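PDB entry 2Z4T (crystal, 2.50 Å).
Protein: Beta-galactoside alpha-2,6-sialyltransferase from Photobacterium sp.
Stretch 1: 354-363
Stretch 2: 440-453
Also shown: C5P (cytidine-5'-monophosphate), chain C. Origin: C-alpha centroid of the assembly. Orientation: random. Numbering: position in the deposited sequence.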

# COMPACT_ATOMS: atom_id res chain seq x y z
N LEU A 354 -0.41 13.92 32.39
CA LEU A 354 -1.10 12.63 32.34
C LEU A 354 -0.53 11.74 31.23
O LEU A 354 -0.12 12.25 30.18
N PRO A 355 -0.48 10.41 31.48
CA PRO A 355 -0.11 9.47 30.41
C PRO A 355 -1.19 9.57 29.34
O PRO A 355 -2.27 10.05 29.63
N ASN A 356 -0.89 9.16 28.11
CA ASN A 356 -1.84 9.32 27.02
C ASN A 356 -2.50 8.04 26.56
O ASN A 356 -1.85 7.00 26.41
N PHE A 357 -3.80 8.14 26.32
CA PHE A 357 -4.64 7.01 25.97
C PHE A 357 -5.23 7.27 24.60
O PHE A 357 -5.79 8.33 24.36
N VAL A 358 -5.07 6.31 23.68
CA VAL A 358 -5.72 6.40 22.39
C VAL A 358 -6.82 5.36 22.32
O VAL A 358 -6.56 4.17 22.53
N PHE A 359 -8.04 5.80 22.07
CA PHE A 359 -9.12 4.88 21.79
C PHE A 359 -9.18 4.69 20.29
O PHE A 359 -9.23 5.69 19.55
N THR A 360 -9.18 3.43 19.83
CA THR A 360 -9.29 3.15 18.40
C THR A 360 -10.72 2.74 18.05
O THR A 360 -11.27 1.82 18.65
N GLY A 361 -11.32 3.42 17.06
CA GLY A 361 -12.73 3.18 16.74
C GLY A 361 -12.93 2.18 15.62
O GLY A 361 -11.97 1.66 15.06
N THR A 362 -14.19 1.90 15.30
CA THR A 362 -14.53 1.05 14.17
C THR A 362 -15.62 1.69 13.30
O THR A 362 -16.12 2.77 13.61
N THR A 363 -15.99 1.01 12.22
CA THR A 363 -17.10 1.47 11.41
C THR A 363 -17.95 0.28 11.03
O THR A 363 -17.51 -0.85 11.22
N LEU A 440 3.34 5.65 19.38
CA LEU A 440 2.36 4.98 20.20
C LEU A 440 2.23 5.68 21.56
O LEU A 440 3.23 6.08 22.16
N PRO A 441 0.99 5.82 22.05
CA PRO A 441 0.71 6.44 23.34
C PRO A 441 1.09 5.45 24.44
O PRO A 441 1.57 4.36 24.13
N ASP A 442 0.85 5.80 25.71
CA ASP A 442 1.05 4.85 26.81
C ASP A 442 0.01 3.73 26.85
O ASP A 442 0.32 2.63 27.28
N ALA A 443 -1.22 4.02 26.44
CA ALA A 443 -2.24 2.98 26.45
C ALA A 443 -3.10 3.07 25.22
O ALA A 443 -3.48 4.16 24.78
N VAL A 444 -3.38 1.91 24.65
CA VAL A 444 -4.33 1.82 23.55
C VAL A 444 -5.36 0.75 23.82
O VAL A 444 -5.04 -0.34 24.28
N ALA A 445 -6.62 1.13 23.61
CA ALA A 445 -7.76 0.22 23.70
C ALA A 445 -8.77 0.60 22.62
O ALA A 445 -8.69 1.69 22.04
N GLY A 446 -9.70 -0.29 22.32
CA GLY A 446 -10.67 0.00 21.30
C GLY A 446 -11.36 -1.21 20.75
O GLY A 446 -11.38 -2.29 21.36
N ILE A 447 -11.95 -1.03 19.57
CA ILE A 447 -12.76 -2.06 18.98
C ILE A 447 -11.89 -2.98 18.13
O ILE A 447 -10.95 -2.55 17.47
N ALA A 448 -12.22 -4.26 18.17
CA ALA A 448 -11.55 -5.28 17.36
C ALA A 448 -11.33 -4.77 15.94
O ALA A 448 -12.26 -4.25 15.29
N SER A 449 -10.11 -4.93 15.47
CA SER A 449 -9.68 -4.32 14.22
C SER A 449 -8.44 -5.00 13.75
O SER A 449 -7.68 -5.56 14.56
N SER A 450 -8.19 -4.91 12.45
CA SER A 450 -6.94 -5.37 11.86
C SER A 450 -5.72 -4.75 12.52
O SER A 450 -4.63 -5.34 12.55
N LEU A 451 -5.88 -3.55 13.07
CA LEU A 451 -4.74 -2.86 13.64
C LEU A 451 -4.16 -3.68 14.82
O LEU A 451 -2.94 -3.70 15.02
N TYR A 452 -5.02 -4.39 15.54
CA TYR A 452 -4.60 -5.27 16.63
C TYR A 452 -3.91 -6.56 16.18
O TYR A 452 -3.37 -7.30 17.03
N PHE A 453 -3.93 -6.85 14.87
CA PHE A 453 -3.18 -7.97 14.36
C PHE A 453 -1.67 -7.65 14.40
O PHE A 453 -0.84 -8.58 14.36

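Gly 446 leaves a gap beside the paired strand that a hydroxyl fills: a CB here would lie 2.2 Å from Thr 360 OG1, and its backbone angles (161/-161) by themselves call for glycine. Into this space Thr 360 turns its p rotamer (chi1 65°), and Tyr 452 OH donates a short hydrogen bond of 2.6 Å to Thr 360 OG1. Tyr 452, an m rotamer, starts sideways to the other stretch, but its end comes nearer. Thr 360 OG1 also donates to water 1 (2.7 Å), which in turn donates to Gly 361 O and Ile 447 O, both at 2.8 Å from the water oxygen, so one water links both stretches just past the bridge between Thr 360 and Gly 446.

The frame is a pair of parallel strands, 356-360 and 443-447, with axes 17° apart. Its backbone ladder runs from Ala 443 N to Asn 356 O (3.0 Å) as far as Ile 447 N to Thr 360 O (3.1 Å), and side chains alternate between its two faces. On one face lie Phe 357, Phe 359, Ala 443 and Ala 445. Phe 357 (t) brings its ring edge to the neighbouring strand, with CE1 3.8 Å from Ala 445 CB. Phe 359, also t, brings its end nearer the other stretch, with Phe 359 CE1 3.6 Å from Gly 446 CA, and its CZ meets Ile 447 CG1 at 4.0 Å.

The other face carries Val 358, Thr 360 and Val 444. Val 358 (t) packs CG2 against Pro 441 CG at 3.4 Å, while Thr 360 CG2 lies 4.1 Å from Val 444 CG2. Leu 451 (p, p) points toward the first stretch and places CD2 3.7 Å from Thr 360 CB; the same CD2 is 3.6 Å from C4 of the cytosine. Before the strands, Asp 442 (m) points toward stretch 1, and its OD2 accepts a hydrogen bond from Asn 356 N at 2.8 Å, engaging a backbone amide at the start of the ladder.

Beyond the strands, Thr 362 (t) points toward the second stretch, with Thr 362 CG2 3.6 Å from CG2 of Ile 447 (m, m). Thr 362 OG1 donates to water 2 (2.5 Å), which donates to Ala 448 O (2.9 Å) and C5P O3P (2.6 Å). The nucleotide spans both stretches: C5P N4 donates to Gly 361 O (2.9 Å), whereas Ser 449 OG donates to C5P O3P (2.8 Å) and Ser 450 OG donates a very short hydrogen bond to C5P O2P (2.4 Å).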

# COMPACT_ATOMS: atom_id res chain seq x y z
CB LEU A 354 -2.62 12.81 32.19
CG LEU A 354 -3.31 13.80 33.16
CD1 LEU A 354 -4.83 13.73 33.03
CD2 LEU A 354 -2.89 13.58 34.61
CB PRO A 355 -0.17 8.11 31.11
CG PRO A 355 -1.10 8.32 32.30
CD PRO A 355 -0.78 9.71 32.75
CB ASN A 356 -1.14 10.00 25.84
CG ASN A 356 -0.34 11.19 26.29
OD1 ASN A 356 -0.86 12.08 26.97
ND2 ASN A 356 0.93 11.20 25.95
CB PHE A 357 -5.74 6.86 27.03
CG PHE A 357 -6.91 6.02 26.59
CD1 PHE A 357 -6.72 4.79 25.96
CD2 PHE A 357 -8.21 6.43 26.87
CE1 PHE A 357 -7.81 4.01 25.57
CE2 PHE A 357 -9.30 5.65 26.50
CZ PHE A 357 -9.11 4.44 25.85
CB VAL A 358 -4.74 6.19 21.18
CG1 VAL A 358 -5.52 6.11 19.84
CG2 VAL A 358 -3.70 7.29 21.11
CB PHE A 359 -10.46 5.37 22.33
CG PHE A 359 -11.62 4.52 21.89
CD1 PHE A 359 -11.98 3.39 22.61
CD2 PHE A 359 -12.31 4.82 20.72
CE1 PHE A 359 -13.03 2.59 22.19
CE2 PHE A 359 -13.38 4.03 20.28
CZ PHE A 359 -13.74 2.90 21.02
CB THR A 360 -8.27 2.07 17.91
OG1 THR A 360 -8.55 0.79 18.50
CG2 THR A 360 -6.87 2.47 18.26
CB THR A 362 -14.98 -0.36 14.63
OG1 THR A 362 -14.95 -1.26 13.52
CG2 THR A 362 -16.40 -0.33 15.21
CB THR A 363 -16.61 2.20 10.14
OG1 THR A 363 -17.73 2.86 9.54
CG2 THR A 363 -15.97 1.24 9.13
CB LEU A 440 2.73 3.51 20.38
CG LEU A 440 2.17 2.45 19.40
CD1 LEU A 440 1.46 3.01 18.19
CD2 LEU A 440 3.24 1.41 19.03
CB PRO A 441 -0.79 6.60 23.29
CG PRO A 441 -1.22 5.40 22.52
CD PRO A 441 -0.25 5.35 21.40
CB ASP A 442 1.06 5.56 28.15
CG ASP A 442 2.04 6.68 28.18
OD1 ASP A 442 3.25 6.38 28.14
OD2 ASP A 442 1.59 7.85 28.19
CB ALA A 443 -3.12 3.07 27.71
CB VAL A 444 -3.64 1.71 22.13
CG1 VAL A 444 -2.12 1.43 22.18
CG2 VAL A 444 -4.40 0.82 21.15
CB ALA A 445 -8.37 0.26 25.07
CB ILE A 447 -13.92 -1.46 18.14
CG1 ILE A 447 -14.67 -0.36 18.93
CG2 ILE A 447 -14.84 -2.57 17.60
CD1 ILE A 447 -15.27 -0.79 20.28
CB ALA A 448 -12.39 -6.55 17.35
CB SER A 449 -9.35 -2.85 14.47
OG SER A 449 -8.62 -2.32 13.38
CB SER A 450 -6.92 -5.08 10.36
OG SER A 450 -8.13 -5.49 9.74
CB LEU A 451 -5.09 -1.40 14.00
CG LEU A 451 -5.98 -1.14 15.22
CD1 LEU A 451 -5.14 -1.11 16.52
CD2 LEU A 451 -6.81 0.15 15.07
CB TYR A 452 -5.75 -5.58 17.60
CG TYR A 452 -6.20 -4.33 18.32
CD1 TYR A 452 -5.39 -3.75 19.32
CD2 TYR A 452 -7.39 -3.69 17.98
CE1 TYR A 452 -5.79 -2.59 19.97
CE2 TYR A 452 -7.79 -2.53 18.63
CZ TYR A 452 -6.99 -1.98 19.61
OH TYR A 452 -7.39 -0.81 20.25
CB PHE A 453 -3.60 -8.35 12.92
CG PHE A 453 -4.96 -9.04 12.82
CD1 PHE A 453 -5.12 -10.15 11.99
CD2 PHE A 453 -6.08 -8.57 13.52
CE1 PHE A 453 -6.35 -10.80 11.85
CE2 PHE A 453 -7.32 -9.20 13.41
CZ PHE A 453 -7.46 -10.33 12.57
O3P C5P C . -10.70 -1.91 11.60
P C5P C . -10.22 -2.58 10.37
O1P C5P C . -11.16 -2.20 9.24
O2P C5P C . -9.90 -4.05 10.59
O5' C5P C . -8.80 -1.95 10.08
C5' C5P C . -8.15 -2.09 8.83
C4' C5P C . -7.07 -1.01 8.83
O4' C5P C . -7.66 0.28 8.94
C3' C5P C . -6.14 -1.09 10.03
O3' C5P C . -5.01 -1.93 9.81
C2' C5P C . -5.66 0.34 10.13
O2' C5P C . -4.74 0.63 9.07
C1' C5P C . -6.87 1.14 9.76
N1 C5P C . -7.57 1.58 10.97
C2 C5P C . -7.08 2.71 11.68
N3 C5P C . -7.72 3.15 12.79
C4 C5P C . -8.83 2.51 13.25
C5 C5P C . -9.33 1.38 12.57
C6 C5P C . -8.67 0.93 11.41
O2 C5P C . -6.07 3.32 11.30
N4 C5P C . -9.45 2.99 14.36
O HOH W 1 -10.23 0.03 16.58
O HOH W 2 -12.64 -2.15 13.33